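Oxidized polyvinyl alcohol hydrolase (Pseudomonas sp. VM15C, PDB 3WWE) hydrolyses the beta-diketone 4,6-nonanedione and also cleaves oxidized polyvinyl alcohol in the second step of polyvinyl alcohol degradation. Local coordinates at residues A29-K34 with V157-T162; R102-Q107 with N125-F130; G174-G179 with P199-W204; T251-E256 with D274-T279. One frame throughout, in Å; residues are numbered along the deposited sequence.

Contact 1: residues A29-K34 with V157-T162; sequences AGYEVK and VQCVGT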
loop_
_atom_site.group_PDB
_atom_site.type_symbol
_atom_site.label_atom_id
_atom_site.label_comp_id
_atom_site.label_asym_id
_atom_site.label_seq_id
_atom_site.Cartn_x
_atom_site.Cartn_y
_atom_site.Cartn_z
ATOM N N ALA A 29 7.240 26.464 1.845
ATOM C CA ALA A 29 7.485 27.702 2.592
ATOM C C ALA A 29 6.271 28.179 3.378
ATOM O O ALA A 29 5.180 28.300 2.847
ATOM C CB ALA A 29 7.995 28.831 1.649
ATOM N N GLY A 30 6.491 28.426 4.666
ATOM C CA GLY A 30 5.452 28.906 5.552
ATOM C C GLY A 30 4.475 27.847 6.057
ATOM O O GLY A 30 3.493 28.202 6.726
ATOM N N TYR A 31 4.680 26.567 5.749
ATOM C CA TYR A 31 3.718 25.588 6.284
ATOM C C TYR A 31 4.131 25.131 7.691
ATOM O O TYR A 31 5.247 24.686 7.905
ATOM C CB TYR A 31 3.595 24.387 5.356
ATOM C CG TYR A 31 2.335 23.539 5.659
ATOM C CD1 TYR A 31 2.386 22.470 6.562
ATOM C CD2 TYR A 31 1.098 23.834 5.060
ATOM C CE1 TYR A 31 1.241 21.698 6.861
ATOM C CE2 TYR A 31 -0.056 23.083 5.362
ATOM C CZ TYR A 31 0.021 22.009 6.269
ATOM O OH TYR A 31 -1.128 21.271 6.608
ATOM N N GLU A 32 3.222 25.269 8.648
ATOM C CA GLU A 32 3.475 24.876 10.027
ATOM C C GLU A 32 2.808 23.510 10.302
ATOM O O GLU A 32 1.589 23.405 10.422
ATOM C CB GLU A 32 2.902 25.938 10.963
ATOM C CG GLU A 32 3.340 27.385 10.648
ATOM C CD GLU A 32 2.562 28.442 11.482
ATOM O OE1 GLU A 32 2.607 28.385 12.744
ATOM O OE2 GLU A 32 1.902 29.332 10.881
ATOM N N VAL A 33 3.593 22.455 10.395
ATOM C CA VAL A 33 3.017 21.132 10.626
ATOM C C VAL A 33 2.620 21.002 12.079
ATOM O O VAL A 33 3.310 21.534 12.943
ATOM C CB VAL A 33 4.028 20.032 10.355
ATOM C CG1 VAL A 33 3.319 18.800 9.892
ATOM C CG2 VAL A 33 5.021 20.485 9.361
ATOM N N LYS A 34 1.545 20.277 12.359
ATOM C CA LYS A 34 1.133 20.115 13.752
ATOM C C LYS A 34 0.735 18.676 14.087
ATOM O O LYS A 34 0.621 17.847 13.188
ATOM C CB LYS A 34 -0.076 21.028 14.090
ATOM C CG LYS A 34 -1.305 20.755 13.226
ATOM C CD LYS A 34 -2.512 21.669 13.551
ATOM C CE LYS A 34 -3.434 21.033 14.592
ATOM N NZ LYS A 34 -4.361 20.012 14.003
ATOM N N VAL A 157 5.900 13.402 4.332
ATOM C CA VAL A 157 6.817 12.845 5.291
ATOM C C VAL A 157 8.031 13.772 5.464
ATOM O O VAL A 157 8.509 14.001 6.567
ATOM C CB VAL A 157 7.188 11.385 4.846
ATOM C CG1 VAL A 157 8.307 10.854 5.698
ATOM C CG2 VAL A 157 5.916 10.412 5.048
ATOM N N GLN A 158 8.526 14.346 4.387
ATOM C CA GLN A 158 9.638 15.283 4.556
ATOM C C GLN A 158 9.245 16.491 5.368
ATOM O O GLN A 158 10.029 16.991 6.149
ATOM C CB GLN A 158 10.135 15.755 3.217
ATOM C CG GLN A 158 10.927 14.702 2.540
ATOM C CD GLN A 158 11.107 15.056 1.122
ATOM O OE1 GLN A 158 10.164 15.454 0.470
ATOM N NE2 GLN A 158 12.323 14.938 0.631
ATOM N N CYS A 159 8.020 16.959 5.200
ATOM C CA CYS A 159 7.576 18.095 5.966
ATOM C C CYS A 159 7.407 17.766 7.458
ATOM O O CYS A 159 7.824 18.537 8.334
ATOM C CB CYS A 159 6.267 18.601 5.395
ATOM S SG CYS A 159 5.522 19.821 6.424
ATOM N N VAL A 160 6.797 16.628 7.785
ATOM C CA VAL A 160 6.585 16.279 9.187
ATOM C C VAL A 160 7.904 16.124 9.933
ATOM O O VAL A 160 8.008 16.405 11.143
ATOM C CB VAL A 160 5.754 14.935 9.335
ATOM C CG1 VAL A 160 5.706 14.518 10.821
ATOM C CG2 VAL A 160 4.307 15.133 8.836
ATOM N N GLY A 161 8.915 15.659 9.212
ATOM C CA GLY A 161 10.210 15.401 9.813
ATOM C C GLY A 161 11.001 16.646 10.183
ATOM O O GLY A 161 12.066 16.518 10.751
ATOM N N THR A 162 10.492 17.823 9.845
ATOM C CA THR A 162 11.156 19.056 10.239
ATOM C C THR A 162 10.625 19.318 11.621
ATOM O O THR A 162 11.225 20.075 12.350
ATOM C CB THR A 162 10.764 20.298 9.416
ATOM O OG1 THR A 162 9.365 20.560 9.610
ATOM C CG2 THR A 162 11.062 20.106 7.943
#
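A disulfide-tethered N-terminal loop packs here against helix 148-160, with Val-33 and Tyr-31 leaning on Cys-159 just before the loop runs into strand 36-43. The closest CA atoms are those of Val-33 and Val-160, 6.2 Å apart. Val-33 reaches the helix with both methyl branches. Val-33 CG1 meets Val-160 CG2 at 3.9 Å, the two side chains crossing at about a right angle, while Val-33 CG2 is directed at the sulfur. The modelled 3.1 Å from Val-33 CG2 to Cys-159 SG is too short for a relaxed contact and its exact value is doubtful. Cys-159 carries SG anti to its backbone N (chi1 171°), which turns the sulfur off the helix toward the loop, where it is joined to Cys-27. Cys-159 SG also approaches the Tyr-31 ring obliquely, 4.1 Å from Tyr-31 CD1 and 5.3 Å from the ring centroid. Tyr-31 OH bonds to Val-39 O, and its ring meets Phe-41 edge to face, so strand 36-43 holds the ring beside the disulfide. Cys-159 O takes two hydrogen bonds, from Thr-162 OG1 at 2.8 Å and from Thr-162 N at 3.1 Å. With no hydrogen bond between the two segments, their cohesion comes from apolar and sulfur-aromatic contact, backed by the covalent Cys-27 to Cys-159 link.

Contact 2: residues R102-Q107 with N125-F130; sequences RACANQ and NWNPWF. With AE3 (2-(2-ethoxyethoxy)ethanol), chain B.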
loop_
_atom_site.group_PDB
_atom_site.type_symbol
_atom_site.label_atom_id
_atom_site.label_comp_id
_atom_site.label_asym_id
_atom_site.label_seq_id
_atom_site.Cartn_x
_atom_site.Cartn_y
_atom_site.Cartn_z
ATOM N N ARG A 102 -7.379 10.969 1.423
ATOM C CA ARG A 102 -7.598 10.763 -0.015
ATOM C C ARG A 102 -8.066 12.078 -0.694
ATOM O O ARG A 102 -8.875 12.814 -0.133
ATOM C CB ARG A 102 -8.672 9.684 -0.201
ATOM C CG ARG A 102 -8.260 8.302 0.330
ATOM C CD ARG A 102 -9.444 7.356 0.234
ATOM N NE ARG A 102 -10.495 7.830 1.137
ATOM C CZ ARG A 102 -11.703 7.280 1.237
ATOM N NH1 ARG A 102 -12.019 6.233 0.488
ATOM N NH2 ARG A 102 -12.606 7.800 2.090
ATOM N N ALA A 103 -7.569 12.341 -1.906
ATOM C CA ALA A 103 -7.911 13.551 -2.639
ATOM C C ALA A 103 -9.436 13.712 -2.889
ATOM O O ALA A 103 -9.988 14.807 -2.788
ATOM C CB ALA A 103 -7.176 13.549 -3.950
ATOM N N CYS A 104 -10.117 12.604 -3.173
ATOM C CA CYS A 104 -11.537 12.636 -3.468
ATOM C C CYS A 104 -12.356 13.003 -2.205
ATOM O O CYS A 104 -13.532 13.385 -2.299
ATOM C CB CYS A 104 -11.934 11.258 -3.986
ATOM S SG CYS A 104 -11.386 9.982 -2.838
ATOM N N ALA A 105 -11.762 12.863 -1.024
ATOM C CA ALA A 105 -12.477 13.219 0.220
ATOM C C ALA A 105 -12.424 14.724 0.491
ATOM O O ALA A 105 -12.956 15.219 1.495
ATOM C CB ALA A 105 -11.880 12.466 1.401
ATOM N N ASN A 106 -11.760 15.485 -0.382
ATOM C CA ASN A 106 -11.731 16.932 -0.162
ATOM C C ASN A 106 -11.347 17.337 1.262
ATOM O O ASN A 106 -12.021 18.153 1.913
ATOM C CB ASN A 106 -13.085 17.526 -0.530
ATOM C CG ASN A 106 -13.376 17.334 -2.000
ATOM O OD1 ASN A 106 -12.458 17.441 -2.840
ATOM N ND2 ASN A 106 -14.634 17.017 -2.337
ATOM N N GLN A 107 -10.245 16.753 1.711
ATOM C CA GLN A 107 -9.654 17.013 3.013
ATOM C C GLN A 107 -10.443 16.602 4.222
ATOM O O GLN A 107 -10.042 16.878 5.362
ATOM C CB GLN A 107 -9.235 18.499 3.113
ATOM C CG GLN A 107 -8.130 18.819 2.122
ATOM C CD GLN A 107 -7.556 20.217 2.324
ATOM O OE1 GLN A 107 -7.953 21.203 1.653
ATOM N NE2 GLN A 107 -6.645 20.326 3.260
ATOM N N ASN A 125 -7.242 4.587 -12.839
ATOM C CA ASN A 125 -8.188 3.504 -12.817
ATOM C C ASN A 125 -9.302 3.575 -11.758
ATOM O O ASN A 125 -10.487 3.404 -12.081
ATOM C CB ASN A 125 -7.446 2.169 -12.674
ATOM C CG ASN A 125 -8.422 0.970 -12.739
ATOM O OD1 ASN A 125 -8.722 0.342 -11.716
ATOM N ND2 ASN A 125 -8.954 0.695 -13.933
ATOM N N TRP A 126 -8.904 3.874 -10.518
ATOM C CA TRP A 126 -9.792 3.867 -9.349
ATOM C C TRP A 126 -9.649 5.195 -8.559
ATOM O O TRP A 126 -8.538 5.632 -8.261
ATOM C CB TRP A 126 -9.383 2.653 -8.506
ATOM C CG TRP A 126 -10.483 2.125 -7.641
ATOM C CD1 TRP A 126 -10.452 2.008 -6.297
ATOM C CD2 TRP A 126 -11.802 1.773 -8.053
ATOM N NE1 TRP A 126 -11.673 1.628 -5.822
ATOM C CE2 TRP A 126 -12.532 1.476 -6.880
ATOM C CE3 TRP A 126 -12.451 1.692 -9.303
ATOM C CZ2 TRP A 126 -13.894 1.103 -6.898
ATOM C CZ3 TRP A 126 -13.820 1.323 -9.331
ATOM C CH2 TRP A 126 -14.520 1.035 -8.114
ATOM N N ASN A 127 -10.772 5.814 -8.209
ATOM C CA ASN A 127 -10.768 7.120 -7.529
ATOM C C ASN A 127 -10.207 7.379 -6.124
ATOM O O ASN A 127 -9.712 8.478 -5.895
ATOM C CB ASN A 127 -12.177 7.730 -7.615
ATOM C CG ASN A 127 -12.163 9.263 -7.659
ATOM O OD1 ASN A 127 -11.389 9.881 -8.388
ATOM N ND2 ASN A 127 -13.034 9.874 -6.877
ATOM N N PRO A 128 -10.248 6.402 -5.177
ATOM C CA PRO A 128 -9.726 6.620 -3.810
ATOM C C PRO A 128 -8.263 7.182 -3.744
ATOM O O PRO A 128 -7.953 8.101 -2.975
ATOM C CB PRO A 128 -9.847 5.221 -3.149
ATOM C CG PRO A 128 -10.927 4.550 -3.915
ATOM C CD PRO A 128 -10.644 5.004 -5.367
ATOM N N TRP A 129 -7.376 6.631 -4.565
ATOM C CA TRP A 129 -5.975 7.038 -4.623
ATOM C C TRP A 129 -5.568 6.953 -6.096
ATOM O O TRP A 129 -6.187 6.229 -6.892
ATOM C CB TRP A 129 -5.037 6.089 -3.855
ATOM C CG TRP A 129 -5.382 5.821 -2.403
ATOM C CD1 TRP A 129 -6.046 4.721 -1.888
ATOM C CD2 TRP A 129 -5.119 6.672 -1.303
ATOM N NE1 TRP A 129 -6.211 4.856 -0.537
ATOM C CE2 TRP A 129 -5.650 6.042 -0.148
ATOM C CE3 TRP A 129 -4.496 7.919 -1.171
ATOM C CZ2 TRP A 129 -5.566 6.617 1.110
ATOM C CZ3 TRP A 129 -4.417 8.498 0.098
ATOM C CH2 TRP A 129 -4.945 7.851 1.206
ATOM N N PHE A 130 -4.508 7.697 -6.448
ATOM C CA PHE A 130 -3.984 7.687 -7.810
ATOM C C PHE A 130 -3.082 6.485 -7.761
ATOM O O PHE A 130 -1.862 6.620 -7.680
ATOM C CB PHE A 130 -3.209 8.983 -8.034
ATOM C CG PHE A 130 -4.064 10.215 -7.844
ATOM C CD1 PHE A 130 -5.134 10.480 -8.717
ATOM C CD2 PHE A 130 -3.834 11.086 -6.819
ATOM C CE1 PHE A 130 -5.973 11.638 -8.553
ATOM C CE2 PHE A 130 -4.641 12.224 -6.649
ATOM C CZ PHE A 130 -5.720 12.500 -7.531
HETATM C C1 AE3 B . -11.818 -2.216 -12.614
HETATM C C2 AE3 B . -11.245 -1.450 -11.451
HETATM O O2 AE3 B . -11.840 -1.953 -10.256
HETATM C C3 AE3 B . -10.813 -2.010 -9.264
HETATM C C4 AE3 B . -11.415 -2.287 -7.887
HETATM O O3 AE3 B . -10.374 -2.236 -6.897
HETATM C C5 AE3 B . -11.003 -1.989 -5.605
HETATM C C6 AE3 B . -9.906 -1.799 -4.532
HETATM O O4 AE3 B . -8.728 -2.631 -4.806
HETATM O O HOH W 1 -6.181 10.262 -3.295
HETATM O O HOH W 2 -8.281 10.415 -5.021
#
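The CA atoms of Arg-102 and Pro-128 lie 6.0 Å apart, where a short 3-10 turn at residues 103-105 faces an irregular run. Both belong to the long connection between strand 96-100 and helix 148-160 of this alpha/beta hydrolase fold, and the turn is tied to the same connection by the Cys-104 to Cys-116 disulfide. Arg-102 lies across the Trp-129 indole: its CG sits over the six-membered ring, 3.4 Å from the centroid and 18° off the normal, a CH-pi contact. Arg-102 chi1 of -64° sets CG over the indole, and a bend about CG-CD (chi3 -65°) then sends the guanidinium past Pro-128 CB. There NH2 bonds to Arg-112 O, and NH1 makes weak hydrogen bonds to Gly-70 O and Ser-71 O. Trp-129 NE1 hydrogen-bonds to Thr-69 O. Farther along, Ala-103 CB rests 3.9 Å from Phe-130 CE2, and Cys-104 CB is 3.4 Å from Asn-127 ND2. Trp-126 turns one face to the bound 2-(2-ethoxyethoxy)ethanol, whose C4 hovers 4.0 Å above the ring centre, and its NE1 is bonded to Ser-71 OG. No direct hydrogen bond joins the two segments, but water bridges them: water 1 accepts from Ala-103 N at 2.9 Å and lies 2.8 Å from Pro-128 O.

Contact 3: residues G174-G179 with P199-W204; sequences GGISSG and PISGEW. With AE3 (2-(2-ethoxyethoxy)ethanol), chain B.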
loop_
_atom_site.group_PDB
_atom_site.type_symbol
_atom_site.label_atom_id
_atom_site.label_comp_id
_atom_site.label_asym_id
_atom_site.label_seq_id
_atom_site.Cartn_x
_atom_site.Cartn_y
_atom_site.Cartn_z
ATOM N N GLY A 174 1.631 1.679 4.033
ATOM C CA GLY A 174 0.890 0.437 3.820
ATOM C C GLY A 174 -0.579 0.789 3.788
ATOM O O GLY A 174 -0.965 1.924 4.109
ATOM N N GLY A 175 -1.400 -0.175 3.414
ATOM C CA GLY A 175 -2.816 0.084 3.354
ATOM C C GLY A 175 -3.606 -1.162 2.965
ATOM O O GLY A 175 -3.047 -2.256 2.703
ATOM N N ILE A 176 -4.925 -0.980 2.932
ATOM C CA ILE A 176 -5.851 -2.031 2.597
ATOM C C ILE A 176 -6.597 -1.753 1.275
ATOM O O ILE A 176 -6.991 -0.615 0.982
ATOM C CB ILE A 176 -6.871 -2.195 3.782
ATOM C CG1 ILE A 176 -7.992 -3.188 3.422
ATOM C CG2 ILE A 176 -7.431 -0.801 4.146
ATOM C CD1 ILE A 176 -7.538 -4.595 3.295
ATOM N N SER A 177 -6.765 -2.789 0.453
ATOM C CA SER A 177 -7.533 -2.657 -0.768
ATOM C C SER A 177 -6.910 -1.562 -1.649
ATOM O O SER A 177 -5.716 -1.666 -2.003
ATOM C CB SER A 177 -9.004 -2.342 -0.373
ATOM O OG SER A 177 -9.880 -2.382 -1.499
ATOM N N SER A 178 -7.684 -0.527 -1.992
ATOM C CA SER A 178 -7.132 0.547 -2.822
ATOM C C SER A 178 -5.877 1.141 -2.162
ATOM O O SER A 178 -4.912 1.490 -2.856
ATOM C CB SER A 178 -8.181 1.614 -3.065
ATOM O OG SER A 178 -7.718 2.509 -4.006
ATOM N N GLY A 179 -5.903 1.273 -0.831
ATOM C CA GLY A 179 -4.709 1.746 -0.116
ATOM C C GLY A 179 -3.540 0.764 -0.314
ATOM O O GLY A 179 -2.365 1.146 -0.329
ATOM N N PRO A 199 1.334 -3.763 1.712
ATOM C CA PRO A 199 0.187 -3.802 0.795
ATOM C C PRO A 199 -0.705 -5.024 1.185
ATOM O O PRO A 199 -0.340 -6.194 0.970
ATOM C CB PRO A 199 0.823 -3.931 -0.599
ATOM C CG PRO A 199 2.167 -4.625 -0.310
ATOM C CD PRO A 199 2.586 -4.238 1.088
ATOM N N ILE A 200 -1.865 -4.729 1.766
ATOM C CA ILE A 200 -2.845 -5.719 2.225
ATOM C C ILE A 200 -3.946 -5.689 1.167
ATOM O O ILE A 200 -4.621 -4.668 0.985
ATOM C CB ILE A 200 -3.416 -5.293 3.584
ATOM C CG1 ILE A 200 -2.248 -5.081 4.546
ATOM C CG2 ILE A 200 -4.411 -6.355 4.138
ATOM C CD1 ILE A 200 -2.680 -4.588 5.907
ATOM N N SER A 201 -4.081 -6.815 0.471
ATOM C CA SER A 201 -5.016 -7.023 -0.636
ATOM C C SER A 201 -5.061 -5.833 -1.556
ATOM O O SER A 201 -6.097 -5.200 -1.729
ATOM C CB SER A 201 -6.392 -7.336 -0.117
ATOM O OG SER A 201 -6.240 -8.158 0.990
ATOM N N GLY A 202 -3.905 -5.518 -2.126
ATOM C CA GLY A 202 -3.827 -4.427 -3.073
ATOM C C GLY A 202 -3.850 -5.032 -4.475
ATOM O O GLY A 202 -3.489 -6.185 -4.638
ATOM N N GLU A 203 -4.294 -4.294 -5.494
ATOM C CA GLU A 203 -4.259 -4.816 -6.869
ATOM C C GLU A 203 -2.864 -4.628 -7.484
ATOM O O GLU A 203 -2.013 -3.877 -6.978
ATOM C CB GLU A 203 -5.269 -4.044 -7.744
ATOM C CG GLU A 203 -6.593 -4.805 -8.106
ATOM C CD GLU A 203 -6.345 -5.945 -9.109
ATOM O OE1 GLU A 203 -7.368 -6.453 -9.620
ATOM O OE2 GLU A 203 -5.164 -6.339 -9.415
ATOM N N TRP A 204 -2.687 -5.268 -8.629
ATOM C CA TRP A 204 -1.486 -5.211 -9.438
ATOM C C TRP A 204 -1.926 -4.806 -10.856
ATOM O O TRP A 204 -1.132 -4.323 -11.648
ATOM C CB TRP A 204 -0.837 -6.578 -9.528
ATOM C CG TRP A 204 0.572 -6.490 -9.938
ATOM C CD1 TRP A 204 1.105 -6.807 -11.180
ATOM C CD2 TRP A 204 1.671 -6.002 -9.141
ATOM N NE1 TRP A 204 2.460 -6.543 -11.179
ATOM C CE2 TRP A 204 2.833 -6.048 -9.953
ATOM C CE3 TRP A 204 1.788 -5.520 -7.820
ATOM C CZ2 TRP A 204 4.109 -5.631 -9.482
ATOM C CZ3 TRP A 204 3.055 -5.104 -7.358
ATOM C CH2 TRP A 204 4.194 -5.171 -8.197
HETATM C C1 AE3 B . -11.818 -2.216 -12.614
HETATM C C2 AE3 B . -11.245 -1.450 -11.451
HETATM O O2 AE3 B . -11.840 -1.953 -10.256
HETATM C C3 AE3 B . -10.813 -2.010 -9.264
HETATM C C4 AE3 B . -11.415 -2.287 -7.887
HETATM O O3 AE3 B . -10.374 -2.236 -6.897
HETATM C C5 AE3 B . -11.003 -1.989 -5.605
HETATM C C6 AE3 B . -9.906 -1.799 -4.532
HETATM O O4 AE3 B . -8.728 -2.631 -4.806
#
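Ile-200 O accepts a 2.9 Å hydrogen bond from Ser-177 N and a weaker CA-H...O contact from Ile-176 CA at 3.3 Å. One step back, Ile-200 N donates to Gly-175 O, also 2.9 Å long. These bonds register strands 170-176 and 196-200 in parallel, neighbours joined by helix 178-189 as a beta-alpha-beta crossover. On the sheet face of Ile-176 and Ile-200, CD1 of the former packs 3.7 Å from CG2 of the latter. The chain turns sharply at Ser-177, whose phi of 58° and psi of -122° fit the strained nucleophile elbow of the GxSxG sequence. Gly-175, having no side chain, lets the new helix come close, with Gly-179 C 3.8 Å from Gly-175 CA. Two further CA-H...O contacts, Ser-177 CA to Ser-201 O and Gly-202 CA to Ser-177 O, brace the elbow. Ser-177 is the probable charge-relay nucleophile; its OG bonds to His-303 NE2, and with Asp-258 they are consistent with a Ser-His-Asp catalytic triad. Asp-258 also accepts a bond from Ser-201 OG. Ser-177 OG lies 3.1 Å from C6 of the bound 2-(2-ethoxyethoxy)ethanol.

Contact 4: residues T251-E256 with D274-T279; sequences TVWGGE and DYRPST. With AE3 (2-(2-ethoxyethoxy)ethanol), chain B.
Thr-279 and Trp-253 form the dense inner part of this strand-to-helix packing, whereas the Glu-256 and Arg-276 pair meets solvent waters on the looser side. Strand 251-253 and helix 275-279 run nearly antiparallel, 160° between directions and 8.5 Å between axes. Thr-279 CB abuts Thr-251 CG2 at 3.8 Å, and its CG2 reaches Val-252 O. Trp-253 extends alongside Arg-276, NE1 against its CA at 3.4 Å and CZ2 over one face of the guanidinium, the planes 66° apart. Asp-274 N-caps the helix through OD1 and Arg-276 N, and Tyr-275 OH shares a 2.7 Å hydrogen bond with O4 of the bound 2-(2-ethoxyethoxy)ethanol. Outside, Arg-276 NH2 makes a 2.8 Å salt bridge to Glu-256 OE2, in the guanidinium plane but 58° out of the carboxylate plane. Waters 4 and 5 accept from NH2 and NH1, and Leu-352 O takes another NH1 bond. The arginine charge is thus probably well compensated, with Glu-256 at the guanidinium edge and the indole carbon over one face.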
loop_
_atom_site.group_PDB
_atom_site.type_symbol
_atom_site.label_atom_id
_atom_site.label_comp_id
_atom_site.label_asym_id
_atom_site.label_seq_id
_atom_site.Cartn_x
_atom_site.Cartn_y
_atom_site.Cartn_z
ATOM N N THR A 251 3.345 -8.499 1.721
ATOM C CA THR A 251 2.068 -8.489 1.022
ATOM C C THR A 251 1.124 -9.436 1.787
ATOM O O THR A 251 1.549 -10.468 2.240
ATOM C CB THR A 251 2.270 -9.000 -0.408
ATOM O OG1 THR A 251 3.292 -8.213 -1.073
ATOM C CG2 THR A 251 0.943 -8.968 -1.161
ATOM N N VAL A 252 -0.151 -9.091 1.924
ATOM C CA VAL A 252 -1.080 -9.954 2.677
ATOM C C VAL A 252 -2.256 -10.286 1.806
ATOM O O VAL A 252 -2.777 -9.402 1.106
ATOM C CB VAL A 252 -1.631 -9.261 3.946
ATOM C CG1 VAL A 252 -2.594 -10.211 4.681
ATOM C CG2 VAL A 252 -0.490 -8.826 4.876
ATOM N N TRP A 253 -2.662 -11.553 1.866
ATOM C CA TRP A 253 -3.780 -12.120 1.118
ATOM C C TRP A 253 -4.812 -12.611 2.165
ATOM O O TRP A 253 -4.460 -13.341 3.084
ATOM C CB TRP A 253 -3.296 -13.315 0.272
ATOM C CG TRP A 253 -4.427 -13.966 -0.485
ATOM C CD1 TRP A 253 -5.250 -13.366 -1.388
ATOM C CD2 TRP A 253 -4.818 -15.362 -0.451
ATOM N NE1 TRP A 253 -6.108 -14.284 -1.928
ATOM C CE2 TRP A 253 -5.871 -15.519 -1.381
ATOM C CE3 TRP A 253 -4.387 -16.476 0.271
ATOM C CZ2 TRP A 253 -6.499 -16.766 -1.620
ATOM C CZ3 TRP A 253 -5.029 -17.728 0.029
ATOM C CH2 TRP A 253 -6.058 -17.850 -0.903
ATOM N N GLY A 254 -6.075 -12.235 2.015
ATOM C CA GLY A 254 -7.074 -12.604 3.016
ATOM C C GLY A 254 -7.823 -13.897 2.781
ATOM O O GLY A 254 -8.893 -14.112 3.390
ATOM N N GLY A 255 -7.257 -14.745 1.904
ATOM C CA GLY A 255 -7.845 -16.044 1.574
ATOM C C GLY A 255 -8.910 -16.048 0.464
ATOM O O GLY A 255 -9.104 -15.095 -0.285
ATOM N N GLU A 256 -9.612 -17.163 0.392
ATOM C CA GLU A 256 -10.643 -17.433 -0.599
ATOM C C GLU A 256 -11.703 -16.376 -0.773
ATOM O O GLU A 256 -12.235 -16.222 -1.852
ATOM C CB GLU A 256 -11.316 -18.788 -0.291
ATOM C CG GLU A 256 -10.335 -19.946 -0.190
ATOM C CD GLU A 256 -9.850 -20.456 -1.573
ATOM O OE1 GLU A 256 -10.736 -20.598 -2.480
ATOM O OE2 GLU A 256 -8.619 -20.747 -1.762
ATOM N N ASP A 274 -9.956 -9.739 -7.871
ATOM C CA ASP A 274 -9.637 -10.975 -7.140
ATOM C C ASP A 274 -8.203 -10.781 -6.656
ATOM O O ASP A 274 -7.293 -10.681 -7.474
ATOM C CB ASP A 274 -9.698 -12.155 -8.093
ATOM C CG ASP A 274 -9.388 -13.466 -7.404
ATOM O OD1 ASP A 274 -8.865 -13.450 -6.242
ATOM O OD2 ASP A 274 -9.671 -14.504 -8.054
ATOM N N TYR A 275 -7.997 -10.741 -5.345
ATOM C CA TYR A 275 -6.655 -10.495 -4.807
ATOM C C TYR A 275 -5.640 -11.655 -4.775
ATOM O O TYR A 275 -4.450 -11.468 -4.475
ATOM C CB TYR A 275 -6.802 -9.789 -3.455
ATOM C CG TYR A 275 -7.578 -8.514 -3.659
ATOM C CD1 TYR A 275 -8.972 -8.502 -3.551
ATOM C CD2 TYR A 275 -6.933 -7.342 -4.082
ATOM C CE1 TYR A 275 -9.711 -7.349 -3.877
ATOM C CE2 TYR A 275 -7.666 -6.184 -4.404
ATOM C CZ TYR A 275 -9.045 -6.209 -4.297
ATOM O OH TYR A 275 -9.779 -5.101 -4.565
ATOM N N ARG A 276 -6.081 -12.856 -5.116
ATOM C CA ARG A 276 -5.145 -13.990 -5.181
ATOM C C ARG A 276 -4.065 -13.664 -6.233
ATOM O O ARG A 276 -2.864 -13.621 -5.918
ATOM C CB ARG A 276 -5.883 -15.279 -5.601
ATOM C CG ARG A 276 -5.008 -16.515 -5.653
ATOM C CD ARG A 276 -5.820 -17.666 -6.333
ATOM N NE ARG A 276 -7.032 -17.944 -5.577
ATOM C CZ ARG A 276 -7.090 -18.851 -4.614
ATOM N NH1 ARG A 276 -6.021 -19.554 -4.329
ATOM N NH2 ARG A 276 -8.195 -19.017 -3.898
ATOM N N PRO A 277 -4.478 -13.411 -7.494
ATOM C CA PRO A 277 -3.477 -13.109 -8.527
ATOM C C PRO A 277 -2.636 -11.842 -8.314
ATOM O O PRO A 277 -1.462 -11.802 -8.707
ATOM C CB PRO A 277 -4.291 -13.032 -9.814
ATOM C CG PRO A 277 -5.676 -12.647 -9.341
ATOM C CD PRO A 277 -5.818 -13.489 -8.080
ATOM N N SER A 278 -3.229 -10.828 -7.718
ATOM C CA SER A 278 -2.516 -9.562 -7.492
ATOM C C SER A 278 -1.508 -9.661 -6.329
ATOM O O SER A 278 -0.459 -9.046 -6.411
ATOM C CB SER A 278 -3.503 -8.427 -7.241
ATOM O OG SER A 278 -4.268 -8.679 -6.082
ATOM N N THR A 279 -1.805 -10.437 -5.272
ATOM C CA THR A 279 -0.871 -10.597 -4.179
ATOM C C THR A 279 0.221 -11.550 -4.694
ATOM O O THR A 279 1.416 -11.415 -4.369
ATOM C CB THR A 279 -1.526 -11.204 -2.896
ATOM O OG1 THR A 279 -2.249 -12.400 -3.235
ATOM C CG2 THR A 279 -2.483 -10.226 -2.261
HETATM C C1 AE3 B . -11.818 -2.216 -12.614
HETATM C C2 AE3 B . -11.245 -1.450 -11.451
HETATM O O2 AE3 B . -11.840 -1.953 -10.256
HETATM C C3 AE3 B . -10.813 -2.010 -9.264
HETATM C C4 AE3 B . -11.415 -2.287 -7.887
HETATM O O3 AE3 B . -10.374 -2.236 -6.897
HETATM C C5 AE3 B . -11.003 -1.989 -5.605
HETATM C C6 AE3 B . -9.906 -1.799 -4.532
HETATM O O4 AE3 B . -8.728 -2.631 -4.806
HETATM O O HOH W 3 -8.841 -14.159 -3.393
HETATM O O HOH W 4 -10.125 -16.553 -4.298
HETATM O O HOH W 5 -5.343 -21.637 -2.284
#

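How the contacts relate
Contacts 2, 3 and 4 gather around the probable active site, whereas contact 1 lies apart, its centre 27 Å from that of contact 3 and 36 Å from that of contact 4. Contact 3 is the hub. On one side contact 2 packs against its elbow, Trp-129 NE1 being 3.5 Å from Gly-179 CA and Pro-128 CB 3.6 Å from Ser-178 OG. On another, contact 4 continues the same sheet, where Ser-201 N probably bonds to Val-252 O at 3.0 Å, and sends Tyr-275 to about 4 Å from the Ser-177 side chain. All three touch the bound 2-(2-ethoxyethoxy)ethanol, which lies beside the probable nucleophile.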